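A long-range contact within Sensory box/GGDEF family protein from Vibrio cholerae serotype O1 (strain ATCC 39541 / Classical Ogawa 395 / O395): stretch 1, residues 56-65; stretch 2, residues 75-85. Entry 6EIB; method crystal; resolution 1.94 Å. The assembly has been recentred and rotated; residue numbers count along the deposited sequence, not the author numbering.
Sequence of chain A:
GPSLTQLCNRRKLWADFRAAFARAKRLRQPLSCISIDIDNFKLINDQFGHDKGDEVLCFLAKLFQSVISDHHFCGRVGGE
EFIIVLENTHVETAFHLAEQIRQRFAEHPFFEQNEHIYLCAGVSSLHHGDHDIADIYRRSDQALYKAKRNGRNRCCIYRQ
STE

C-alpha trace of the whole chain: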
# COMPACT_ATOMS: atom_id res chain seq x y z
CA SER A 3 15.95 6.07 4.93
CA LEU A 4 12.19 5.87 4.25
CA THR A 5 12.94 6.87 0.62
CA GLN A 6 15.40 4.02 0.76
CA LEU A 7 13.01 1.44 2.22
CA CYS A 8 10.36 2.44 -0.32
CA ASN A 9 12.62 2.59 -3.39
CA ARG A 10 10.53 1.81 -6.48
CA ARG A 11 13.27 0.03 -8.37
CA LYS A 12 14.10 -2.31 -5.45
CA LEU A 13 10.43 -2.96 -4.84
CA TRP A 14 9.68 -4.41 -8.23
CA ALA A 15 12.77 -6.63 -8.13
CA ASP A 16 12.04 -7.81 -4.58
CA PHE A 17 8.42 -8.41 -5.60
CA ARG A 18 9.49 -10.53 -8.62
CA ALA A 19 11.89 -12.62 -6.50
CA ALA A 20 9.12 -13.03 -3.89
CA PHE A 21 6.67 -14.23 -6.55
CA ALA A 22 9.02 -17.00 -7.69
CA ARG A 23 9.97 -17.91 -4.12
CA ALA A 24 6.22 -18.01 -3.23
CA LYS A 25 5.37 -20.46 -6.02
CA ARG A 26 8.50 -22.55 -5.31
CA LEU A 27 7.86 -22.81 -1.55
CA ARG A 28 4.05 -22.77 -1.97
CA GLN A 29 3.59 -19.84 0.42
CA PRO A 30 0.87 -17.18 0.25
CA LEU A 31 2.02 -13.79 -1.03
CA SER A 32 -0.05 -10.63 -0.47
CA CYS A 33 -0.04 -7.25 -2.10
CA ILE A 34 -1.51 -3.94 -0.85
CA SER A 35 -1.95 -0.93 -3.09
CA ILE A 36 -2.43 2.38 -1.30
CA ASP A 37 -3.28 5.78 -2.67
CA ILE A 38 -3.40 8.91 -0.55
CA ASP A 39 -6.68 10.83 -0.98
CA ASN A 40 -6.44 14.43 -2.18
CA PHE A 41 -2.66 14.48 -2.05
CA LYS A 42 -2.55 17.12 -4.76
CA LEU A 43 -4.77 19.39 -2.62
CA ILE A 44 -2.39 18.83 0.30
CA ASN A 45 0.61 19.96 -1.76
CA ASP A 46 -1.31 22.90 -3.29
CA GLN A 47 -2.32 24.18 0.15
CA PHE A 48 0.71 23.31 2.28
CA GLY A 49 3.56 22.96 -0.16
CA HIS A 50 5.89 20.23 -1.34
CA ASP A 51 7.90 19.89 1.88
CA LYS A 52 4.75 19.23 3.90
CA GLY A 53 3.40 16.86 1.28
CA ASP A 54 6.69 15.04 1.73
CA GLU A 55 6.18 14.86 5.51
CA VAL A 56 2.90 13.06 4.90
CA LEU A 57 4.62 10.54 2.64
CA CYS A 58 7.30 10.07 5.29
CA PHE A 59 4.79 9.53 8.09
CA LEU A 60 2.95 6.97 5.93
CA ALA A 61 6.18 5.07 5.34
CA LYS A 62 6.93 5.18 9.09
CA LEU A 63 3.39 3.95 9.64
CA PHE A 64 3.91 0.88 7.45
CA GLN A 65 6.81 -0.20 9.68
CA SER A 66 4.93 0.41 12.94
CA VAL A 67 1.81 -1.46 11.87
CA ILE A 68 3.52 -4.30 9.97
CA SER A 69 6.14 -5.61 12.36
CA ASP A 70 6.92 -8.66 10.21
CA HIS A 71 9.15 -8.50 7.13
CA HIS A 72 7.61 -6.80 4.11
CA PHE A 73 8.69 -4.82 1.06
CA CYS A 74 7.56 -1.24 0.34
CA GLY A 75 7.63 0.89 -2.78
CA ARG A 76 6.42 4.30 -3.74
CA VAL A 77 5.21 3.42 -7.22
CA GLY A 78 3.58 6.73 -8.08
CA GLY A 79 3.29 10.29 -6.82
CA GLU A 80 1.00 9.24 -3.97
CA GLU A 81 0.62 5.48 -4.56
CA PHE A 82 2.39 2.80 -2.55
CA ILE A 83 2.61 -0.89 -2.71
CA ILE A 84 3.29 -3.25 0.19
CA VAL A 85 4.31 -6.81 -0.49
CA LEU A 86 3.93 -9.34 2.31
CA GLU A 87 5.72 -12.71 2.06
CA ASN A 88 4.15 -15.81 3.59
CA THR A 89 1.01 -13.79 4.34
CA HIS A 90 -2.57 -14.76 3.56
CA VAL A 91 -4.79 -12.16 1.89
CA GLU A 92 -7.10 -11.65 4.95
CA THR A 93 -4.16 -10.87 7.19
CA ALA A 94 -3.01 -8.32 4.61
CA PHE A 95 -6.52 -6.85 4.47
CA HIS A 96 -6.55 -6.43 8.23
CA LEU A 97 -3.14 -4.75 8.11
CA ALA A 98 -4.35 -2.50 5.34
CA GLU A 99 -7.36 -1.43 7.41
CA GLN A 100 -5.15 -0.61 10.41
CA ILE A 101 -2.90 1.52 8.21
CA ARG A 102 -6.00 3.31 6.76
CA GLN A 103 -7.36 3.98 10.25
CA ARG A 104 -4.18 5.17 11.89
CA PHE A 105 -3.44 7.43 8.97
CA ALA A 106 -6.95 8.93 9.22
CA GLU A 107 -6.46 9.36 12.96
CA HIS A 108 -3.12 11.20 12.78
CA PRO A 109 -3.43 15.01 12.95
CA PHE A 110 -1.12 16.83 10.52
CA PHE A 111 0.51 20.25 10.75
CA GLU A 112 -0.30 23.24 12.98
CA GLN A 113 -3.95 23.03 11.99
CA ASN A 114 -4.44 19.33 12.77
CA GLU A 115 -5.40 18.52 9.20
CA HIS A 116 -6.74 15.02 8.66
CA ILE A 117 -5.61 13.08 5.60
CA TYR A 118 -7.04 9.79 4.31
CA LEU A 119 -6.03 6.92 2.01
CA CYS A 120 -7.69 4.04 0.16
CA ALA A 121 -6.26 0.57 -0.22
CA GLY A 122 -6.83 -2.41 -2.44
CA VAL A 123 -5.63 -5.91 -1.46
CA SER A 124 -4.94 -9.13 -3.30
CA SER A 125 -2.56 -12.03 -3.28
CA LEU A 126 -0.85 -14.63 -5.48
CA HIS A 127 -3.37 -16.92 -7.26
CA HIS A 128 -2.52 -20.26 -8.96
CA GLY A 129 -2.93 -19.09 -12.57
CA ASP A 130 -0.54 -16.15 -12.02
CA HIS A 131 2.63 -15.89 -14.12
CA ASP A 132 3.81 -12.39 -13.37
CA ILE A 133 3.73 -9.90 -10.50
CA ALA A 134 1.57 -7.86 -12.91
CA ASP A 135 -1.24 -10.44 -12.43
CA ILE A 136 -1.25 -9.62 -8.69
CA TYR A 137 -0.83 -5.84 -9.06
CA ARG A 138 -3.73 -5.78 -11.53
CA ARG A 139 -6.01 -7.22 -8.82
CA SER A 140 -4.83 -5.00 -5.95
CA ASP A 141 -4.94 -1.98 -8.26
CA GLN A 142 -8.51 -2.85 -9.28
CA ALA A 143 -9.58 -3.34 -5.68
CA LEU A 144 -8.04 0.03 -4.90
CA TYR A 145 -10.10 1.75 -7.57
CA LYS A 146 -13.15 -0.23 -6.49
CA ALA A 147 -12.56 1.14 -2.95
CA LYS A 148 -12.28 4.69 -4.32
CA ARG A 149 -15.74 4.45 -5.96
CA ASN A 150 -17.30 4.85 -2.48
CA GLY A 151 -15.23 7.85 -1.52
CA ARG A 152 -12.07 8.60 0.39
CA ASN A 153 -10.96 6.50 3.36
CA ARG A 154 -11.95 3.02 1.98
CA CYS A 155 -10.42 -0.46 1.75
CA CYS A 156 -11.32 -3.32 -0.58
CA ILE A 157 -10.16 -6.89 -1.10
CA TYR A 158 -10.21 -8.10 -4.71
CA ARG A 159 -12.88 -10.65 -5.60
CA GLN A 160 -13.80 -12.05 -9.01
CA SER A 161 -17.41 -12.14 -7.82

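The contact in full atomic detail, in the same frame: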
# COMPACT_ATOMS: atom_id res chain seq x y z
N VAL A 56 4.01 14.01 4.92
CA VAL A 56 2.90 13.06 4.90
C VAL A 56 3.37 11.72 4.37
O VAL A 56 3.08 10.67 4.96
CB VAL A 56 1.73 13.55 4.02
CG1 VAL A 56 0.61 12.50 4.04
CG2 VAL A 56 1.23 14.90 4.49
N LEU A 57 4.08 11.75 3.25
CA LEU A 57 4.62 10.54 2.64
C LEU A 57 5.55 9.84 3.65
O LEU A 57 5.49 8.63 3.84
CB LEU A 57 5.41 10.88 1.37
CG LEU A 57 4.65 11.51 0.20
CD1 LEU A 57 5.61 11.99 -0.86
CD2 LEU A 57 3.67 10.55 -0.36
N CYS A 58 6.37 10.63 4.32
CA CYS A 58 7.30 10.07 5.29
C CYS A 58 6.62 9.42 6.47
O CYS A 58 7.00 8.31 6.86
CB CYS A 58 8.24 11.16 5.79
SG CYS A 58 9.52 11.52 4.59
N PHE A 59 5.61 10.08 7.02
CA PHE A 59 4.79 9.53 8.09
C PHE A 59 4.12 8.22 7.66
O PHE A 59 4.03 7.28 8.44
CB PHE A 59 3.73 10.52 8.56
CG PHE A 59 2.80 9.96 9.58
CD1 PHE A 59 3.14 9.96 10.93
CD2 PHE A 59 1.60 9.36 9.20
CE1 PHE A 59 2.29 9.40 11.88
CE2 PHE A 59 0.75 8.80 10.15
CZ PHE A 59 1.10 8.82 11.48
N LEU A 60 3.63 8.18 6.42
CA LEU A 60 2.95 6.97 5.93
C LEU A 60 3.93 5.81 5.86
O LEU A 60 3.59 4.66 6.24
CB LEU A 60 2.33 7.21 4.55
CG LEU A 60 1.59 5.99 3.98
CD1 LEU A 60 0.51 5.50 4.92
CD2 LEU A 60 0.98 6.29 2.56
N ALA A 61 5.13 6.09 5.38
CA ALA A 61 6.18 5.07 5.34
C ALA A 61 6.52 4.60 6.75
O ALA A 61 6.64 3.39 6.99
CB ALA A 61 7.42 5.61 4.65
N LYS A 62 6.67 5.55 7.69
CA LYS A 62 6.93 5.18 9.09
C LYS A 62 5.80 4.31 9.61
O LYS A 62 6.02 3.30 10.29
CB LYS A 62 7.09 6.42 9.97
CG LYS A 62 8.38 7.20 9.75
CD LYS A 62 8.57 8.32 10.80
CE LYS A 62 7.59 9.50 10.68
NZ LYS A 62 7.87 10.38 9.49
N LEU A 63 4.59 4.67 9.23
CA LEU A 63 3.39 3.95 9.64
C LEU A 63 3.38 2.50 9.18
O LEU A 63 2.99 1.62 9.96
CB LEU A 63 2.14 4.67 9.10
CG LEU A 63 0.78 4.23 9.64
CD1 LEU A 63 0.77 4.25 11.21
CD2 LEU A 63 -0.35 5.11 9.05
N PHE A 64 3.86 2.25 7.95
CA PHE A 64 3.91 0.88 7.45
C PHE A 64 4.74 0.00 8.39
O PHE A 64 4.32 -1.10 8.75
CB PHE A 64 4.52 0.82 6.05
CG PHE A 64 3.73 1.52 4.98
CD1 PHE A 64 2.37 1.75 5.14
CD2 PHE A 64 4.34 1.89 3.80
CE1 PHE A 64 1.63 2.37 4.14
CE2 PHE A 64 3.61 2.52 2.78
CZ PHE A 64 2.26 2.75 2.95
N GLN A 65 5.91 0.50 8.76
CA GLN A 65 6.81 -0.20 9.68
C GLN A 65 6.18 -0.50 11.04
O GLN A 65 6.34 -1.60 11.57
CB GLN A 65 8.08 0.62 9.91
CG GLN A 65 9.06 0.69 8.76
CD GLN A 65 10.27 1.57 9.10
OE1 GLN A 65 10.44 2.65 8.54
NE2 GLN A 65 11.08 1.12 10.06
N GLY A 75 7.17 0.09 -1.65
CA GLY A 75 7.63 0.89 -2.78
C GLY A 75 6.67 2.05 -3.03
O GLY A 75 5.45 1.91 -2.96
N ARG A 76 7.24 3.20 -3.27
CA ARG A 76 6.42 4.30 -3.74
C ARG A 76 6.36 4.17 -5.24
O ARG A 76 7.30 4.53 -5.91
CB ARG A 76 7.04 5.63 -3.34
CG ARG A 76 6.15 6.84 -3.64
CD ARG A 76 6.99 8.10 -3.53
NE ARG A 76 6.20 9.28 -3.77
CZ ARG A 76 6.72 10.49 -3.89
NH1 ARG A 76 8.04 10.63 -3.81
NH2 ARG A 76 5.92 11.54 -4.11
N VAL A 77 5.24 3.69 -5.78
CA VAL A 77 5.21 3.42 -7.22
C VAL A 77 4.60 4.54 -8.07
O VAL A 77 4.59 4.49 -9.32
CB VAL A 77 4.48 2.11 -7.51
CG1 VAL A 77 5.27 0.92 -6.94
CG2 VAL A 77 3.05 2.15 -6.94
N GLY A 78 4.08 5.56 -7.40
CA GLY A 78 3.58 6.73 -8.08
C GLY A 78 3.70 7.93 -7.15
O GLY A 78 4.14 7.79 -6.00
N GLY A 79 3.24 9.08 -7.62
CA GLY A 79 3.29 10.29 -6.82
C GLY A 79 2.75 10.09 -5.42
O GLY A 79 3.41 10.49 -4.46
N GLU A 80 1.58 9.47 -5.30
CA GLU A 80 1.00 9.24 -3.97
C GLU A 80 0.49 7.80 -3.82
O GLU A 80 -0.41 7.54 -3.02
CB GLU A 80 -0.11 10.25 -3.70
CG GLU A 80 -1.42 9.96 -4.41
CD GLU A 80 -1.67 10.86 -5.58
OE1 GLU A 80 -0.82 11.73 -5.88
OE2 GLU A 80 -2.75 10.70 -6.18
N GLU A 81 1.05 6.87 -4.60
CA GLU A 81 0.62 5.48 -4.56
C GLU A 81 1.76 4.62 -4.04
O GLU A 81 2.90 4.78 -4.45
CB GLU A 81 0.16 4.96 -5.94
CG GLU A 81 -0.47 3.54 -5.87
CD GLU A 81 -0.76 2.93 -7.27
OE1 GLU A 81 -1.06 3.75 -8.18
OE2 GLU A 81 -0.63 1.67 -7.46
N PHE A 82 1.43 3.73 -3.13
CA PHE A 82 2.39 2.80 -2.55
C PHE A 82 1.95 1.41 -2.78
O PHE A 82 0.75 1.13 -3.00
CB PHE A 82 2.55 3.02 -1.03
CG PHE A 82 3.25 4.29 -0.68
CD1 PHE A 82 2.54 5.51 -0.63
CD2 PHE A 82 4.61 4.29 -0.42
CE1 PHE A 82 3.20 6.69 -0.30
CE2 PHE A 82 5.27 5.45 -0.10
CZ PHE A 82 4.57 6.66 -0.03
N ILE A 83 2.91 0.51 -2.70
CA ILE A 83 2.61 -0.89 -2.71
C ILE A 83 3.35 -1.53 -1.54
O ILE A 83 4.49 -1.18 -1.25
CB ILE A 83 3.03 -1.47 -4.07
CG1 ILE A 83 2.71 -2.95 -4.21
CG2 ILE A 83 4.51 -1.32 -4.23
CD1 ILE A 83 2.93 -3.40 -5.71
N ILE A 84 2.67 -2.44 -0.85
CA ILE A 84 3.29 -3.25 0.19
C ILE A 84 3.16 -4.71 -0.19
O ILE A 84 2.07 -5.20 -0.48
CB ILE A 84 2.65 -3.00 1.55
CG1 ILE A 84 2.74 -1.51 1.88
CG2 ILE A 84 3.36 -3.82 2.67
CD1 ILE A 84 1.88 -1.14 3.06
N VAL A 85 4.29 -5.40 -0.16
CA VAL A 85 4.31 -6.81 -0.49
C VAL A 85 4.62 -7.61 0.73
O VAL A 85 5.64 -7.34 1.39
CB VAL A 85 5.35 -7.11 -1.59
CG1 VAL A 85 5.49 -8.65 -1.83
CG2 VAL A 85 4.96 -6.36 -2.89

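The contact rests on a helix lying almost parallel to a strand: the axes of helix 56-65 and strand 81-85 differ by 13° in direction and approach to 11.1 Å, a gap that side chains alone must fill. No hydrogen bond crosses it. The helix presents Leu57, Leu60 and Phe64, a spacing of three and then four that keeps them on one face, while the strand answers with alternate residues: Phe82 and Ile84 point toward the helix, Ile83 between them away.

Phe82 covers the most surface and touches all three helix residues. Leu57 CD2 sits at the edge of its ring, 3.9 Å from Phe82 CE1, and Leu60 CD2 comes to 3.6 Å from Phe82 CD1. Phe64 directs its ring edge at the face of Phe82, with planes at 78° and centroids 5.5 Å apart; the closest carbons, Phe64 CE2 and Phe82 CD2, are 3.8 Å apart. One large ring on the strand thus serves two turns of helix.

Phe64 uses its edge for Phe82 and a face for Ile84. Ile84 CD1 lies 3.6 Å from the centroid of the Phe64 ring and only 10° off its normal, a well-centred CH-pi contact. The m, t rotamer of Ile84 carries that methyl out over the ring.

Leu57 closes the other end, where apolar packing meets a polar turn. Its CD1 lies over one face of the Arg76 guanidinium, 3.3 Å from Arg76 NH2. The extended arginine is held by its own stretch: Arg76 NE and Arg76 NH2 both donate to Gly79 O, at 3.1 and 2.7 Å. Two of the guanidinium's N-H groups are spent on Gly79 O, in the plane of the group, and one flat face is left to a leucine methyl. The rule here is apolar matching along the axis, with a polar group tied down locally at the margin.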